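Local coordinates for LPXTG cell wall anchor domain-containing protein (Lactobacillus rhamnosus, PDB 7CBS), which serves as the basal pilin of the sortase-assembled SpaCBA pilus, probably helping to anchor the fibre to the cell wall and contributing to adhesion, at residues V29-H34 with Y135-T140; A75-L80 with E89-T94; V111-A114 with E118-F121. All blocks are in the same frame, centred on the assembly; numbering follows the deposited sequence.

Contact 1 of 3, residues V29-H34 with Y135-T140; sequences VDVVLH and YLFKET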
loop_
_atom_site.group_PDB
_atom_site.type_symbol
_atom_site.label_atom_id
_atom_site.label_comp_id
_atom_site.label_asym_id
_atom_site.label_seq_id
_atom_site.Cartn_x
_atom_site.Cartn_y
_atom_site.Cartn_z
ATOM N N VAL A 29 -2.477 -1.037 4.508
ATOM C CA VAL A 29 -1.351 -0.060 4.523
ATOM C C VAL A 29 -0.043 -0.825 4.280
ATOM O O VAL A 29 0.009 -2.044 4.558
ATOM C CB VAL A 29 -1.318 0.736 5.844
ATOM C CG1 VAL A 29 -0.691 -0.054 6.979
ATOM C CG2 VAL A 29 -0.624 2.080 5.679
ATOM N N ASP A 30 0.971 -0.129 3.766
ATOM C CA ASP A 30 2.352 -0.653 3.597
ATOM C C ASP A 30 3.192 -0.166 4.776
ATOM O O ASP A 30 3.074 1.016 5.132
ATOM C CB ASP A 30 2.957 -0.211 2.261
ATOM C CG ASP A 30 2.174 -0.712 1.061
ATOM O OD1 ASP A 30 1.409 -1.676 1.233
ATOM O OD2 ASP A 30 2.330 -0.134 -0.035
ATOM N N VAL A 31 3.984 -1.062 5.368
ATOM C CA VAL A 31 4.936 -0.743 6.473
ATOM C C VAL A 31 6.344 -1.102 6.000
ATOM O O VAL A 31 6.584 -2.291 5.702
ATOM C CB VAL A 31 4.588 -1.485 7.777
ATOM C CG1 VAL A 31 5.680 -1.307 8.822
ATOM C CG2 VAL A 31 3.233 -1.059 8.323
ATOM N N VAL A 32 7.225 -0.102 5.929
ATOM C CA VAL A 32 8.677 -0.275 5.640
ATOM C C VAL A 32 9.440 0.008 6.939
ATOM O O VAL A 32 9.330 1.134 7.458
ATOM C CB VAL A 32 9.128 0.636 4.482
ATOM C CG1 VAL A 32 10.503 0.245 3.954
ATOM C CG2 VAL A 32 8.110 0.632 3.352
ATOM N N LEU A 33 10.123 -1.007 7.476
ATOM C CA LEU A 33 11.061 -0.874 8.622
ATOM C C LEU A 33 12.457 -0.569 8.074
ATOM O O LEU A 33 12.901 -1.314 7.182
ATOM C CB LEU A 33 11.061 -2.166 9.440
ATOM C CG LEU A 33 11.588 -1.997 10.861
ATOM C CD1 LEU A 33 11.000 -3.052 11.787
ATOM C CD2 LEU A 33 13.108 -2.023 10.880
ATOM N N HIS A 34 13.115 0.468 8.603
ATOM C CA HIS A 34 14.488 0.900 8.224
ATOM C C HIS A 34 15.476 0.511 9.331
ATOM O O HIS A 34 15.390 1.093 10.429
ATOM C CB HIS A 34 14.530 2.409 7.963
ATOM C CG HIS A 34 13.601 2.880 6.897
ATOM N ND1 HIS A 34 14.053 3.481 5.734
ATOM C CD2 HIS A 34 12.251 2.894 6.831
ATOM C CE1 HIS A 34 13.020 3.827 4.992
ATOM N NE2 HIS A 34 11.902 3.469 5.639
ATOM N N TYR A 135 0.145 -4.578 15.209
ATOM C CA TYR A 135 1.233 -5.448 14.694
ATOM C C TYR A 135 2.468 -5.295 15.587
ATOM O O TYR A 135 2.760 -4.160 16.020
ATOM C CB TYR A 135 1.511 -5.116 13.226
ATOM C CG TYR A 135 0.332 -5.366 12.318
ATOM C CD1 TYR A 135 -0.038 -6.656 11.973
ATOM C CD2 TYR A 135 -0.434 -4.323 11.829
ATOM C CE1 TYR A 135 -1.144 -6.905 11.177
ATOM C CE2 TYR A 135 -1.538 -4.551 11.024
ATOM C CZ TYR A 135 -1.891 -5.846 10.694
ATOM O OH TYR A 135 -2.965 -6.089 9.892
ATOM N N LEU A 136 3.125 -6.422 15.884
ATOM C CA LEU A 136 4.430 -6.508 16.591
ATOM C C LEU A 136 5.524 -6.794 15.556
ATOM O O LEU A 136 5.371 -7.767 14.797
ATOM C CB LEU A 136 4.359 -7.628 17.635
ATOM C CG LEU A 136 5.691 -8.058 18.243
ATOM C CD1 LEU A 136 6.349 -6.900 18.974
ATOM C CD2 LEU A 136 5.493 -9.245 19.170
ATOM N N PHE A 137 6.584 -5.981 15.538
ATOM C CA PHE A 137 7.720 -6.078 14.585
ATOM C C PHE A 137 8.993 -6.446 15.356
ATOM O O PHE A 137 9.522 -5.575 16.070
ATOM C CB PHE A 137 7.878 -4.762 13.818
ATOM C CG PHE A 137 6.792 -4.491 12.808
ATOM C CD1 PHE A 137 6.837 -5.066 11.548
ATOM C CD2 PHE A 137 5.729 -3.655 13.110
ATOM C CE1 PHE A 137 5.841 -4.813 10.616
ATOM C CE2 PHE A 137 4.731 -3.408 12.179
ATOM C CZ PHE A 137 4.787 -3.987 10.935
ATOM N N LYS A 138 9.461 -7.690 15.208
ATOM C CA LYS A 138 10.666 -8.236 15.888
ATOM C C LYS A 138 11.768 -8.512 14.860
ATOM O O LYS A 138 11.432 -8.916 13.732
ATOM C CB LYS A 138 10.343 -9.544 16.620
ATOM C CG LYS A 138 9.222 -9.473 17.645
ATOM C CD LYS A 138 8.938 -10.817 18.295
ATOM C CE LYS A 138 10.105 -11.390 19.069
ATOM N NZ LYS A 138 9.735 -12.664 19.733
ATOM N N GLU A 139 13.026 -8.299 15.256
ATOM C CA GLU A 139 14.237 -8.773 14.537
ATOM C C GLU A 139 14.530 -10.201 15.014
ATOM O O GLU A 139 14.935 -10.352 16.182
ATOM C CB GLU A 139 15.424 -7.841 14.800
ATOM C CG GLU A 139 16.713 -8.299 14.140
ATOM C CD GLU A 139 17.930 -7.448 14.471
ATOM O OE1 GLU A 139 17.826 -6.210 14.400
ATOM O OE2 GLU A 139 18.983 -8.030 14.804
ATOM N N THR A 140 14.321 -11.198 14.147
ATOM C CA THR A 140 14.376 -12.649 14.481
ATOM C C THR A 140 15.653 -13.291 13.926
ATOM O O THR A 140 15.890 -14.467 14.253
ATOM C CB THR A 140 13.123 -13.372 13.967
ATOM O OG1 THR A 140 12.986 -13.061 12.581
ATOM C CG2 THR A 140 11.867 -12.976 14.715
#

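Contact 2 of 3, residues A75-L80 with E89-T94; sequences ADFWQL and EVAQTT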
loop_
_atom_site.group_PDB
_atom_site.type_symbol
_atom_site.label_atom_id
_atom_site.label_comp_id
_atom_site.label_asym_id
_atom_site.label_seq_id
_atom_site.Cartn_x
_atom_site.Cartn_y
_atom_site.Cartn_z
ATOM N N ALA A 75 -5.948 -8.850 19.178
ATOM C CA ALA A 75 -6.847 -9.387 20.232
ATOM C C ALA A 75 -6.200 -9.214 21.610
ATOM O O ALA A 75 -6.897 -8.725 22.526
ATOM C CB ALA A 75 -7.179 -10.836 19.972
ATOM N N ASP A 76 -4.935 -9.622 21.757
ATOM C CA ASP A 76 -4.158 -9.499 23.020
ATOM C C ASP A 76 -4.008 -8.017 23.375
ATOM O O ASP A 76 -4.162 -7.681 24.565
ATOM C CB ASP A 76 -2.791 -10.186 22.922
ATOM C CG ASP A 76 -2.870 -11.704 22.896
ATOM O OD1 ASP A 76 -3.881 -12.243 23.383
ATOM O OD2 ASP A 76 -1.920 -12.340 22.384
ATOM N N PHE A 77 -3.737 -7.168 22.382
ATOM C CA PHE A 77 -3.511 -5.710 22.575
ATOM C C PHE A 77 -4.756 -5.074 23.202
ATOM O O PHE A 77 -4.606 -4.425 24.247
ATOM C CB PHE A 77 -3.125 -5.004 21.272
ATOM C CG PHE A 77 -2.785 -3.546 21.469
ATOM C CD1 PHE A 77 -1.515 -3.161 21.872
ATOM C CD2 PHE A 77 -3.747 -2.559 21.305
ATOM C CE1 PHE A 77 -1.205 -1.825 22.083
ATOM C CE2 PHE A 77 -3.439 -1.224 21.516
ATOM C CZ PHE A 77 -2.164 -0.857 21.904
ATOM N N TRP A 78 -5.931 -5.249 22.593
ATOM C CA TRP A 78 -7.193 -4.591 23.041
ATOM C C TRP A 78 -7.684 -5.207 24.357
ATOM O O TRP A 78 -8.374 -4.502 25.106
ATOM C CB TRP A 78 -8.275 -4.651 21.958
ATOM C CG TRP A 78 -7.909 -3.861 20.742
ATOM C CD1 TRP A 78 -7.868 -4.302 19.451
ATOM C CD2 TRP A 78 -7.486 -2.487 20.715
ATOM N NE1 TRP A 78 -7.467 -3.291 18.621
ATOM C CE2 TRP A 78 -7.223 -2.168 19.368
ATOM C CE3 TRP A 78 -7.315 -1.496 21.692
ATOM C CZ2 TRP A 78 -6.794 -0.902 18.976
ATOM C CZ3 TRP A 78 -6.891 -0.245 21.302
ATOM C CH2 TRP A 78 -6.627 0.043 19.963
ATOM N N GLN A 79 -7.331 -6.470 24.610
ATOM C CA GLN A 79 -7.642 -7.194 25.869
ATOM C C GLN A 79 -6.828 -6.559 27.003
ATOM O O GLN A 79 -7.387 -6.386 28.098
ATOM C CB GLN A 79 -7.353 -8.688 25.694
ATOM N N LEU A 80 -5.568 -6.204 26.736
ATOM C CA LEU A 80 -4.627 -5.584 27.709
ATOM C C LEU A 80 -5.077 -4.151 28.013
ATOM O O LEU A 80 -5.118 -3.781 29.205
ATOM C CB LEU A 80 -3.214 -5.606 27.116
ATOM C CG LEU A 80 -2.405 -6.864 27.414
ATOM C CD1 LEU A 80 -1.136 -6.889 26.588
ATOM C CD2 LEU A 80 -2.085 -6.950 28.894
ATOM N N GLU A 89 0.114 3.259 25.617
ATOM C CA GLU A 89 1.598 3.214 25.724
ATOM C C GLU A 89 2.019 2.004 26.570
ATOM O O GLU A 89 2.953 1.297 26.163
ATOM C CB GLU A 89 2.155 4.495 26.359
ATOM C CG GLU A 89 1.316 5.752 26.152
ATOM C CD GLU A 89 0.144 5.949 27.104
ATOM O OE1 GLU A 89 0.356 5.931 28.341
ATOM O OE2 GLU A 89 -0.986 6.116 26.604
ATOM N N VAL A 90 1.354 1.790 27.709
ATOM C CA VAL A 90 1.641 0.690 28.680
ATOM C C VAL A 90 1.473 -0.656 27.965
ATOM O O VAL A 90 2.313 -1.547 28.190
ATOM C CB VAL A 90 0.743 0.791 29.930
ATOM C CG1 VAL A 90 0.849 -0.444 30.817
ATOM C CG2 VAL A 90 1.050 2.044 30.739
ATOM N N ALA A 91 0.443 -0.788 27.126
ATOM C CA ALA A 91 0.105 -2.019 26.371
ATOM C C ALA A 91 1.101 -2.221 25.220
ATOM O O ALA A 91 1.451 -3.387 24.928
ATOM C CB ALA A 91 -1.317 -1.937 25.864
ATOM N N GLN A 92 1.536 -1.129 24.583
ATOM C CA GLN A 92 2.589 -1.145 23.533
ATOM C C GLN A 92 3.891 -1.675 24.141
ATOM O O GLN A 92 4.549 -2.498 23.485
ATOM C CB GLN A 92 2.807 0.251 22.944
ATOM C CG GLN A 92 1.766 0.640 21.907
ATOM C CD GLN A 92 2.089 1.970 21.277
ATOM O OE1 GLN A 92 2.018 3.015 21.917
ATOM N NE2 GLN A 92 2.453 1.939 20.003
ATOM N N THR A 93 4.242 -1.212 25.343
ATOM C CA THR A 93 5.488 -1.573 26.073
ATOM C C THR A 93 5.417 -3.031 26.541
ATOM O O THR A 93 6.445 -3.716 26.449
ATOM C CB THR A 93 5.730 -0.622 27.252
ATOM O OG1 THR A 93 5.949 0.679 26.704
ATOM C CG2 THR A 93 6.909 -1.025 28.110
ATOM N N THR A 94 4.256 -3.477 27.031
ATOM C CA THR A 94 4.025 -4.858 27.539
ATOM C C THR A 94 4.178 -5.863 26.388
ATOM O O THR A 94 4.870 -6.884 26.588
ATOM C CB THR A 94 2.662 -4.969 28.234
ATOM O OG1 THR A 94 2.695 -4.141 29.398
ATOM C CG2 THR A 94 2.314 -6.385 28.638
#

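Contact 3 of 3, residues V111-A114 with E118-F121; sequences VVTA and EAYF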
loop_
_atom_site.group_PDB
_atom_site.type_symbol
_atom_site.label_atom_id
_atom_site.label_comp_id
_atom_site.label_asym_id
_atom_site.label_seq_id
_atom_site.Cartn_x
_atom_site.Cartn_y
_atom_site.Cartn_z
ATOM N N VAL A 111 10.489 -10.976 6.481
ATOM C CA VAL A 111 11.052 -10.125 5.391
ATOM C C VAL A 111 12.472 -9.689 5.770
ATOM O O VAL A 111 12.674 -9.266 6.927
ATOM C CB VAL A 111 10.133 -8.914 5.129
ATOM C CG1 VAL A 111 10.825 -7.815 4.336
ATOM C CG2 VAL A 111 8.837 -9.334 4.451
ATOM N N VAL A 112 13.400 -9.757 4.808
ATOM C CA VAL A 112 14.847 -9.426 4.969
ATOM C C VAL A 112 15.063 -7.978 4.513
ATOM O O VAL A 112 14.380 -7.555 3.560
ATOM C CB VAL A 112 15.734 -10.402 4.168
ATOM C CG1 VAL A 112 17.177 -10.362 4.644
ATOM C CG2 VAL A 112 15.195 -11.826 4.199
ATOM N N THR A 113 15.972 -7.248 5.168
ATOM C CA THR A 113 16.350 -5.851 4.810
ATOM C C THR A 113 17.164 -5.868 3.510
ATOM O O THR A 113 18.123 -6.659 3.434
ATOM C CB THR A 113 17.123 -5.154 5.938
ATOM O OG1 THR A 113 18.087 -6.065 6.465
ATOM C CG2 THR A 113 16.224 -4.668 7.053
ATOM N N ALA A 114 16.789 -5.029 2.538
ATOM C CA ALA A 114 17.487 -4.836 1.243
ATOM C C ALA A 114 17.472 -3.349 0.865
ATOM O O ALA A 114 16.814 -2.566 1.572
ATOM C CB ALA A 114 16.845 -5.685 0.173
ATOM N N GLU A 118 15.960 -1.507 4.133
ATOM C CA GLU A 118 14.472 -1.478 4.132
ATOM C C GLU A 118 13.921 -2.906 4.186
ATOM O O GLU A 118 14.375 -3.746 3.386
ATOM C CB GLU A 118 13.950 -0.790 2.868
ATOM C CG GLU A 118 13.869 0.718 2.967
ATOM C CD GLU A 118 13.701 1.410 1.624
ATOM O OE1 GLU A 118 14.496 1.102 0.717
ATOM O OE2 GLU A 118 12.785 2.255 1.480
ATOM N N ALA A 119 12.969 -3.154 5.093
ATOM C CA ALA A 119 12.148 -4.384 5.171
ATOM C C ALA A 119 10.698 -4.017 4.841
ATOM O O ALA A 119 10.047 -3.374 5.692
ATOM C CB ALA A 119 12.270 -5.002 6.541
ATOM N N TYR A 120 10.229 -4.402 3.649
ATOM C CA TYR A 120 8.923 -3.994 3.070
ATOM C C TYR A 120 7.844 -5.009 3.463
ATOM O O TYR A 120 7.999 -6.207 3.155
ATOM C CB TYR A 120 9.034 -3.856 1.550
ATOM C CG TYR A 120 7.735 -3.534 0.856
ATOM C CD1 TYR A 120 6.840 -4.539 0.515
ATOM C CD2 TYR A 120 7.393 -2.227 0.543
ATOM C CE1 TYR A 120 5.637 -4.253 -0.110
ATOM C CE2 TYR A 120 6.191 -1.920 -0.080
ATOM C CZ TYR A 120 5.317 -2.942 -0.417
ATOM O OH TYR A 120 4.136 -2.664 -1.045
ATOM N N PHE A 121 6.783 -4.527 4.119
ATOM C CA PHE A 121 5.566 -5.302 4.480
ATOM C C PHE A 121 4.353 -4.656 3.807
ATOM O O PHE A 121 3.781 -3.709 4.384
ATOM C CB PHE A 121 5.381 -5.349 5.997
ATOM C CG PHE A 121 6.492 -6.033 6.752
ATOM C CD1 PHE A 121 6.491 -7.407 6.926
ATOM C CD2 PHE A 121 7.533 -5.299 7.300
ATOM C CE1 PHE A 121 7.498 -8.032 7.641
ATOM C CE2 PHE A 121 8.543 -5.927 8.013
ATOM C CZ PHE A 121 8.525 -7.292 8.177
#

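Contact 1 of 3, residues V29-H34 with Y135-T140
Phe137, on strand 131-141, projects toward Val31 and Leu33 of strand 28-34, and no hydrogen bond links 29-34 to 135-140. Their backbones face each other across a greasy interior, with 8.6 Å between Leu33 CA and Phe137 CA. At the start of 135-140, the bond of Tyr135 OH to Pro125 O ties the segment to strand 118-128. Phe137 carries the contact. With CG beside its backbone N (chi1 -71°), the ring reaches across to Val31, which approaches from the opposite direction. The far carbon of the ring makes the closest touch, Phe137 CZ lying 3.5 Å from Val31 CG1, the methyl anti to the valine N (chi1 172°). Nearer the backbone, Leu33 slides past Phe137 in the opposite sense, its CD1 4.1 Å from Phe137 CB. Phe121 meets the same ring edge-to-face, and Val70 and Leu170 add further packing. Were the ring cut back to an alanine, Val31 CG1 would probably lose its main apolar partner across the contact and Phe121 its edge-to-face neighbour. Two strands that do not pair, packed through apolar side chains across the interior, are consistent with the immunoglobulin-like, CnaB-type beta-sandwich of Gram-positive pilin domains.

Contact 2 of 3, residues A75-L80 with E89-T94
Phe77 and Leu80 of helix 74-84 pack on Ala91, Gln92 and Thr94 of helix 88-95, forming an alpha-helical hairpin whose two short arms are joined by a brief connection. The segment axes approach to 9.5 Å and their directions differ by 136°, so the arms run roughly antiparallel but well splayed. Ala91 sits at the centre. Its methyl points toward helix 74-84 and meets the Phe77 ring obliquely, Ala91 CB lying 3.8 Å from Phe77 CE1. The same ring carbon also comes close to the next residue, with Phe77 CE1 3.9 Å from Gln92 CG. Phe77 reaches this spot because CG stands anti to its backbone N (chi1 -175°), which swings the ring across to the partner helix. At the other end, the Leu80 and Thr94 side chains cross at a slant, Leu80 CD1 4.0 Å from Thr94 CG2, while Leu80 CB flanks the Ala91 methyl.

A second layer fixes these groups. The edge of the Phe77 ring rests over one face of the neighbouring indole, with Phe77 CD2 3.6 Å above the plane of the Trp78 ring. Trp78 NE1 is in turn bonded to Ala132 O. Val134, Val153 and Val155 of the sheet touch Phe77, and Gln92 NE2 bonds to Val153 O, so both arms of the hairpin are fastened to the strands. Thr94 is held by its own helix: Thr94 OG1 donates to Val90 O at 2.9 Å, and Thr94 N reaches that oxygen from the opposite face of the carbonyl plane.

Contact 3 of 3, residues V111-A114 with E118-F121
Ala114 and Glu118 close a beta hairpin, the only antiparallel bridge between 111-114 and 118-121. Ala114 N donates to Glu118 O and Glu118 N to Ala114 O, each at 2.9 Å and nearly straight, at 165° and 160°. Glu118 O also receives the CA-H of Thr113, with Thr113 CA 3.2 Å away.

Beyond this pair, side chains take over. Thr113 adopts chi1 43°, which sets OG1 between its backbone N and carbonyl carbon and lets the hydroxyl bond to Val66 N and Leu63 O. The methyl is then turned across the hairpin, Thr113 CG2 lying 4.0 Å from Ala119 CB. Val111 divides its branches: CG1, anti to its backbone N, lies against the Tyr120 backbone, 3.5 Å from Tyr120 O, and also near Ala119 CB, whereas CG2 approaches the Phe121 ring obliquely, 3.7 Å from Phe121 CE1. Phe121 slides past Val111 in the opposite direction. Tyr120 leads away from the hairpin and packs on Pro26 of the second subunit.

The outward backbone bonds are consistent with the splay. Val111 pairs with Phe68, while Ala119 and Phe121 pair with Leu33 and Val31, so the two arms join different neighbours. Hydrogen bonding between the segments is thus confined to the turn end, and methyl contacts with the Phe121 ring, the Ala119 methyl and the Tyr120 backbone lie between the diverging arms, which implies a hairpin pinned at its tip and packed mainly through methyls behind it.

Overall arrangement
Contact 1 is the core: its touching residues are all buried, and its centre lies about 4 Å from that of the chain. Contacts 2 and 3 are partly buried and lie on opposite sides of the chain's centre, their own centres about 25 Å apart. Contacts 1 and 3 share a sheet and touch directly, strand 118-128 bonding to strand 28-34. Contact 2 joins two helices, about 7 Å from contact 1 at the nearest atoms. Cross-segment chemistry differs accordingly: no hydrogen bond crosses contacts 1 or 2, which meet mainly through apolar groups, whereas contact 3 adds a backbone bridge. Contacts 2 and 3 are both nested, in series, within the loop closed by contact 1.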